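PDB 3OT1: 4-methyl-5(B-hydroxyethyl)-thiazole monophosphate biosynthesis enzyme from Vibrio cholerae O1 biovar El Tor, which is of unknown function but belongs to the DJ-1 superfamily and may act in the biosynthesis of hydroxyethylthiazole monophosphate. Local coordinates for residues P133-F136 with D137-P140; P15-H18 with G19-E22; D98-Q102 with Q103-V107. All coordinates share one frame; numbering follows the deposited sequence.

How the contacts relate
From the N terminus, contact 2 comes first: it closes the turn between strand 11-16 and helix 22-34. Contact 3 follows, turning the chain from helix 91-102 into strand 106-110. Contact 1 comes last, a 3-10 stretch in the long connection between helix 113-119 and strand 149-152. The three are strictly in series; none encloses or crosses another. Contacts 2 and 3 both reach the same mixed sheet, at opposite ends of its parallel strands, since one follows a strand and the other leads into one; their centres lie about 21 Å apart. Contact 1 stays off the sheet, on the surface, with its centre about 20 Å from that of contact 2.

Contact 1: residues P133-F136 with D137-P140; sequences PNFF and DHIP
F135 and F136 each offer their backbone carbonyl to the residue three places on, as in a 3-10 helix: H138 N reaches F135 O at 2.9 Å and I139 N reaches F136 O at 3.1 Å. The same spacing sets the F135 and H138 side chains next to each other, pointing the same way. Their rings make a T-shaped (edge-to-face) pair, planes at 75°: the phenyl edge, through F135 CD1, sits over the imidazole face 3.7 Å from H138 CE1. The imidazole is also held within its own plane, where H138 ND1 donates to D137 OD2 at 2.9 Å, meeting the carboxylate from above. With chi1 at 68°, the D137 carboxylate is tucked between its own N and C, turned back toward that imidazole. This bond and the phenyl edge together limit the turn of the H138 ring. A water bridges D137 OD2 to N134 O and so steadies the carboxylate. F135 and H138 rest together on A115 and L116 of helix 113-119, while F136 packs against T130 and L144 and the buried I139 packs on C131.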
loop_
_atom_site.group_PDB
_atom_site.type_symbol
_atom_site.label_atom_id
_atom_site.label_comp_id
_atom_site.label_asym_id
_atom_site.label_seq_id
_atom_site.Cartn_x
_atom_site.Cartn_y
_atom_site.Cartn_z
ATOM N N PRO A 133 9.705 14.855 1.318
ATOM C CA PRO A 133 10.501 15.961 0.792
ATOM C C PRO A 133 9.791 17.296 0.797
ATOM O O PRO A 133 10.443 18.331 0.927
ATOM C CB PRO A 133 10.820 15.498 -0.628
ATOM C CG PRO A 133 10.891 14.042 -0.520
ATOM C CD PRO A 133 9.792 13.678 0.436
ATOM N N ASN A 134 8.468 17.296 0.641
ATOM C CA ASN A 134 7.741 18.557 0.618
ATOM C C ASN A 134 7.684 19.211 1.998
ATOM O O ASN A 134 7.245 20.364 2.117
ATOM C CB ASN A 134 6.347 18.411 -0.046
ATOM C CG ASN A 134 6.431 18.190 -1.550
ATOM O OD1 ASN A 134 7.448 18.455 -2.199
ATOM N ND2 ASN A 134 5.364 17.631 -2.108
ATOM N N PHE A 135 8.211 18.512 3.024
ATOM C CA PHE A 135 8.287 19.013 4.385
ATOM C C PHE A 135 9.714 19.038 4.961
ATOM O O PHE A 135 9.892 19.292 6.152
ATOM C CB PHE A 135 7.333 18.214 5.306
ATOM C CG PHE A 135 5.889 18.458 5.004
ATOM C CD1 PHE A 135 5.245 19.555 5.519
ATOM C CD2 PHE A 135 5.194 17.625 4.149
ATOM C CE1 PHE A 135 3.922 19.807 5.217
ATOM C CE2 PHE A 135 3.860 17.873 3.841
ATOM C CZ PHE A 135 3.224 18.962 4.369
ATOM N N PHE A 136 10.725 18.825 4.117
ATOM C CA PHE A 136 12.116 18.843 4.596
ATOM C C PHE A 136 12.447 20.125 5.358
ATOM O O PHE A 136 13.246 20.116 6.294
ATOM C CB PHE A 136 13.096 18.734 3.426
ATOM C CG PHE A 136 13.300 17.343 2.858
ATOM C CD1 PHE A 136 12.975 16.168 3.522
ATOM C CD2 PHE A 136 13.957 17.245 1.635
ATOM C CE1 PHE A 136 13.253 14.943 2.908
ATOM C CE2 PHE A 136 14.223 16.038 1.051
ATOM C CZ PHE A 136 13.899 14.892 1.696
ATOM N N ASP A 137 11.836 21.225 4.936
ATOM C CA ASP A 137 12.123 22.516 5.542
ATOM C C ASP A 137 11.657 22.653 7.000
ATOM O O ASP A 137 12.016 23.612 7.679
ATOM C CB ASP A 137 11.605 23.666 4.657
ATOM C CG ASP A 137 10.080 23.737 4.566
ATOM O OD1 ASP A 137 9.602 24.806 4.119
ATOM O OD2 ASP A 137 9.354 22.785 4.923
ATOM N N HIS A 138 10.878 21.687 7.480
ATOM C CA HIS A 138 10.453 21.662 8.873
ATOM C C HIS A 138 11.491 21.055 9.827
ATOM O O HIS A 138 11.362 21.166 11.035
ATOM C CB HIS A 138 9.185 20.825 9.008
ATOM C CG HIS A 138 7.947 21.503 8.519
ATOM N ND1 HIS A 138 7.838 22.080 7.272
ATOM C CD2 HIS A 138 6.743 21.663 9.112
ATOM C CE1 HIS A 138 6.627 22.591 7.128
ATOM N NE2 HIS A 138 5.944 22.352 8.232
ATOM N N ILE A 139 12.488 20.372 9.288
ATOM C CA ILE A 139 13.454 19.656 10.110
ATOM C C ILE A 139 14.718 20.528 10.223
ATOM O O ILE A 139 15.178 21.076 9.217
ATOM C CB ILE A 139 13.800 18.307 9.439
ATOM C CG1 ILE A 139 12.548 17.499 9.049
ATOM C CG2 ILE A 139 14.739 17.513 10.322
ATOM C CD1 ILE A 139 11.572 17.270 10.175
ATOM N N PRO A 140 15.314 20.630 11.427
ATOM C CA PRO A 140 16.572 21.395 11.511
ATOM C C PRO A 140 17.581 20.881 10.501
ATOM O O PRO A 140 17.773 19.672 10.380
ATOM C CB PRO A 140 17.042 21.149 12.952
ATOM C CG PRO A 140 15.774 20.881 13.699
ATOM C CD PRO A 140 14.919 20.087 12.734
HETATM O O HOH W 1 10.695 21.117 1.873
HETATM O O HOH W 2 6.863 22.571 3.572
HETATM O O HOH W 3 15.867 21.460 6.616
#

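Contact 2: residues P15-H18 with G19-E22; sequences PVAH and GSEE
A17 N donates to the hydroxyl S20 OG at 2.9 Å, with an N-H...O angle of 154°, and the return bond, S20 N to A17 O, is also 2.9 Å. One serine therefore grips both polar ends of A17, its backbone N taking the carbonyl and its side chain taking the amide. The return bond is fairly straight, at 165°. S20 OG lies beside its own backbone N (chi1 -68°), which swings the hydroxyl back across the turn toward A17; its approach to A17 CB is 3.9 Å. With A17 and S20 as its ends this is a type II beta turn, and G19 takes the corner with a positive phi of 94°, where the absence of a CB leaves the H18 carbonyl uncrowded. H18 lets its imidazole project outward, its CG anti to the backbone N, with CD2 3.4 Å from G19 N at an oblique approach to the ring. The turn belongs to the first beta-alpha unit of the DJ-1 fold: the chain leaves the sheet after strand 11-16, V16 still bonded through its backbone to A42 and V44 of the neighbouring strand region, and S20 and A17 pack on F87 of helix 81-88. Beyond the turn, E21 stands at the N-cap of helix 22-34, its OE2 accepting from E24 N and, weakly, from M23 N, while its OE1 forms a salt bridge to a basic side chain of a neighbouring subunit. In the E22 carboxylate, OE1 hydrogen-bonds with S53 OG, and OE2 accepts from the amides of R54 and V56.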
loop_
_atom_site.group_PDB
_atom_site.type_symbol
_atom_site.label_atom_id
_atom_site.label_comp_id
_atom_site.label_asym_id
_atom_site.label_seq_id
_atom_site.Cartn_x
_atom_site.Cartn_y
_atom_site.Cartn_z
ATOM N N PRO A 15 -1.572 3.851 15.008
ATOM C CA PRO A 15 -2.663 4.817 15.069
ATOM C C PRO A 15 -3.087 5.246 13.669
ATOM O O PRO A 15 -2.265 5.326 12.761
ATOM C CB PRO A 15 -2.033 5.995 15.798
ATOM C CG PRO A 15 -0.907 5.370 16.557
ATOM C CD PRO A 15 -0.351 4.380 15.617
ATOM N N VAL A 16 -4.383 5.509 13.527
ATOM C CA VAL A 16 -4.947 6.035 12.294
ATOM C C VAL A 16 -5.895 7.169 12.627
ATOM O O VAL A 16 -6.514 7.188 13.694
ATOM C CB VAL A 16 -5.688 4.929 11.505
ATOM C CG1 VAL A 16 -4.691 3.892 11.030
ATOM C CG2 VAL A 16 -6.822 4.292 12.298
ATOM N N ALA A 17 -6.015 8.107 11.706
ATOM C CA ALA A 17 -6.902 9.258 11.878
ATOM C C ALA A 17 -7.559 9.587 10.559
ATOM O O ALA A 17 -7.141 9.157 9.492
ATOM C CB ALA A 17 -6.097 10.495 12.359
ATOM N N HIS A 18 -8.613 10.390 10.632
ATOM C CA HIS A 18 -9.172 11.017 9.445
ATOM C C HIS A 18 -8.044 11.719 8.717
ATOM O O HIS A 18 -7.346 12.541 9.291
ATOM C CB HIS A 18 -10.252 11.985 9.872
ATOM C CG HIS A 18 -10.980 12.635 8.746
ATOM N ND1 HIS A 18 -11.720 13.782 8.925
ATOM C CD2 HIS A 18 -11.070 12.321 7.435
ATOM C CE1 HIS A 18 -12.249 14.139 7.769
ATOM N NE2 HIS A 18 -11.859 13.281 6.843
ATOM N N GLY A 19 -7.832 11.370 7.463
ATOM C CA GLY A 19 -6.781 11.967 6.690
ATOM C C GLY A 19 -5.468 11.232 6.678
ATOM O O GLY A 19 -4.532 11.678 6.005
ATOM N N SER A 20 -5.356 10.129 7.408
ATOM C CA SER A 20 -4.167 9.311 7.308
ATOM C C SER A 20 -3.996 8.780 5.890
ATOM O O SER A 20 -4.973 8.501 5.188
ATOM C CB SER A 20 -4.201 8.134 8.283
ATOM O OG SER A 20 -4.107 8.561 9.637
ATOM N N GLU A 21 -2.748 8.655 5.481
ATOM C CA GLU A 21 -2.399 8.135 4.155
ATOM C C GLU A 21 -2.655 6.626 4.180
ATOM O O GLU A 21 -1.983 5.875 4.909
ATOM C CB GLU A 21 -0.974 8.482 3.782
ATOM C CG GLU A 21 -0.781 8.829 2.306
ATOM C CD GLU A 21 -1.161 7.730 1.383
ATOM O OE1 GLU A 21 -1.582 8.043 0.243
ATOM O OE2 GLU A 21 -1.053 6.554 1.772
ATOM N N GLU A 22 -3.680 6.209 3.453
ATOM C CA GLU A 22 -4.164 4.843 3.571
ATOM C C GLU A 22 -3.220 3.813 2.992
ATOM O O GLU A 22 -3.147 2.710 3.530
ATOM C CB GLU A 22 -5.563 4.675 2.957
ATOM C CG GLU A 22 -5.737 5.241 1.556
ATOM C CD GLU A 22 -6.233 6.679 1.600
ATOM O OE1 GLU A 22 -5.409 7.558 1.891
ATOM O OE2 GLU A 22 -7.429 6.916 1.369
#

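Contact 3: residues D98-Q102 with Q103-V107; sequences DAFSQ and QGKLV
The phenyl ring of F100 is met by the aliphatic chain of K105, which crosses it obliquely: K105 CD and K105 CB both come to 4.0 Å from F100 CD1. The peptide carbonyl of F100 is approached from both faces of its plane. K105 N reaches F100 O at 3.1 Å from one face, and Q103 N donates to the same oxygen from the opposite one. G104 N adds a bond to S101 O at 3.1 Å. The pair of bonds from K105 N and G104 N, with positive phi (75°) at G104, makes a Schellman motif, which ends the helix and sends the chain into strand 106-110.

Q103 lays its side chain back along the last turn, its CG passing 3.2 Å from A99 O, while water 4 accepts from Q103 NE2 and gives a weak bond to A99 O. The other end of that amide, Q103 OE1, takes K105 NZ at 2.8 Å, nearly along the C=O axis. K105 can reach it because its chain is stretched from CG onward, chi2 169°, running past the phenyl on its way to the amide. The backbone carbonyls of A69 and F72 also accept from K105 NZ, so three carbonyl oxygens accept from the ammonium, which probably steadies its charge. Further in, V107 CG2 touches F100 CB at 3.7 Å, an apolar contact between helix and strand.

Helix 91-102 thus runs into strand 106-110 as the last leg of a beta-alpha-beta connection from its parallel neighbour, strand 74-77: the F100 side chain packs on F72 and L75, L106 is bonded through its backbone to L75, and V107 pairs through its backbone with H156 and L158 on the other flank.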
loop_
_atom_site.group_PDB
_atom_site.type_symbol
_atom_site.label_atom_id
_atom_site.label_comp_id
_atom_site.label_asym_id
_atom_site.label_seq_id
_atom_site.Cartn_x
_atom_site.Cartn_y
_atom_site.Cartn_z
ATOM N N ASP A 98 5.583 9.890 23.916
ATOM C CA ASP A 98 6.386 10.012 25.128
ATOM C C ASP A 98 6.517 8.652 25.836
ATOM O O ASP A 98 7.592 8.264 26.262
ATOM C CB ASP A 98 5.750 10.992 26.101
ATOM C CG ASP A 98 5.642 12.422 25.581
ATOM O OD1 ASP A 98 6.335 12.785 24.639
ATOM O OD2 ASP A 98 4.814 13.174 26.156
ATOM N N ALA A 99 5.401 7.946 25.951
ATOM C CA ALA A 99 5.393 6.680 26.697
ATOM C C ALA A 99 6.267 5.632 26.022
ATOM O O ALA A 99 7.057 4.966 26.692
ATOM C CB ALA A 99 3.974 6.165 26.894
ATOM N N PHE A 100 6.135 5.448 24.712
ATOM C CA PHE A 100 6.940 4.474 23.992
ATOM C C PHE A 100 8.416 4.830 24.070
ATOM O O PHE A 100 9.257 3.985 24.340
ATOM C CB PHE A 100 6.519 4.370 22.518
ATOM C CG PHE A 100 5.381 3.414 22.272
ATOM C CD1 PHE A 100 5.612 2.102 21.870
ATOM C CD2 PHE A 100 4.080 3.823 22.387
ATOM C CE1 PHE A 100 4.588 1.223 21.624
ATOM C CE2 PHE A 100 3.019 2.959 22.109
ATOM C CZ PHE A 100 3.285 1.649 21.729
ATOM N N SER A 101 8.746 6.085 23.816
ATOM C CA SER A 101 10.128 6.494 23.800
ATOM C C SER A 101 10.773 6.363 25.180
ATOM O O SER A 101 11.920 5.960 25.271
ATOM C CB SER A 101 10.322 7.888 23.198
ATOM O OG SER A 101 9.700 8.860 23.974
ATOM N N GLN A 102 10.010 6.630 26.227
ATOM C CA GLN A 102 10.539 6.538 27.604
ATOM C C GLN A 102 10.547 5.109 28.127
ATOM O O GLN A 102 11.039 4.839 29.201
ATOM C CB GLN A 102 9.749 7.449 28.517
ATOM C CG GLN A 102 10.003 8.929 28.197
ATOM C CD GLN A 102 9.041 9.894 28.850
ATOM O OE1 GLN A 102 8.483 9.616 29.920
ATOM N NE2 GLN A 102 8.911 11.073 28.253
ATOM N N GLN A 103 10.036 4.170 27.362
ATOM C CA GLN A 103 10.189 2.736 27.600
ATOM C C GLN A 103 11.259 2.098 26.720
ATOM O O GLN A 103 11.440 0.888 26.745
ATOM C CB GLN A 103 8.854 2.036 27.426
ATOM C CG GLN A 103 7.887 2.439 28.495
ATOM C CD GLN A 103 6.523 1.829 28.364
ATOM O OE1 GLN A 103 6.303 0.883 27.609
ATOM N NE2 GLN A 103 5.573 2.378 29.103
ATOM N N GLY A 104 11.973 2.917 25.952
ATOM C CA GLY A 104 13.052 2.455 25.107
ATOM C C GLY A 104 12.612 1.733 23.853
ATOM O O GLY A 104 13.410 1.038 23.230
ATOM N N LYS A 105 11.355 1.911 23.470
ATOM C CA LYS A 105 10.779 1.180 22.343
ATOM C C LYS A 105 10.898 1.933 21.050
ATOM O O LYS A 105 10.820 3.152 21.035
ATOM C CB LYS A 105 9.322 0.898 22.640
ATOM C CG LYS A 105 9.150 -0.103 23.802
ATOM C CD LYS A 105 7.725 -0.208 24.308
ATOM C CE LYS A 105 7.649 -1.303 25.365
ATOM N NZ LYS A 105 6.309 -1.367 25.991
ATOM N N LEU A 106 11.034 1.183 19.958
ATOM C CA LEU A 106 11.030 1.764 18.637
ATOM C C LEU A 106 9.767 2.570 18.369
ATOM O O LEU A 106 8.651 2.080 18.512
ATOM C CB LEU A 106 11.140 0.642 17.616
ATOM C CG LEU A 106 11.236 1.067 16.150
ATOM C CD1 LEU A 106 12.514 1.885 15.871
ATOM C CD2 LEU A 106 11.160 -0.179 15.237
ATOM N N VAL A 107 9.991 3.806 17.919
ATOM C CA VAL A 107 8.963 4.648 17.333
ATOM C C VAL A 107 9.361 4.857 15.879
ATOM O O VAL A 107 10.508 5.203 15.581
ATOM C CB VAL A 107 8.803 5.961 18.091
ATOM C CG1 VAL A 107 7.815 6.869 17.346
ATOM C CG2 VAL A 107 8.359 5.684 19.537
HETATM O O HOH W 4 5.720 5.205 29.795
#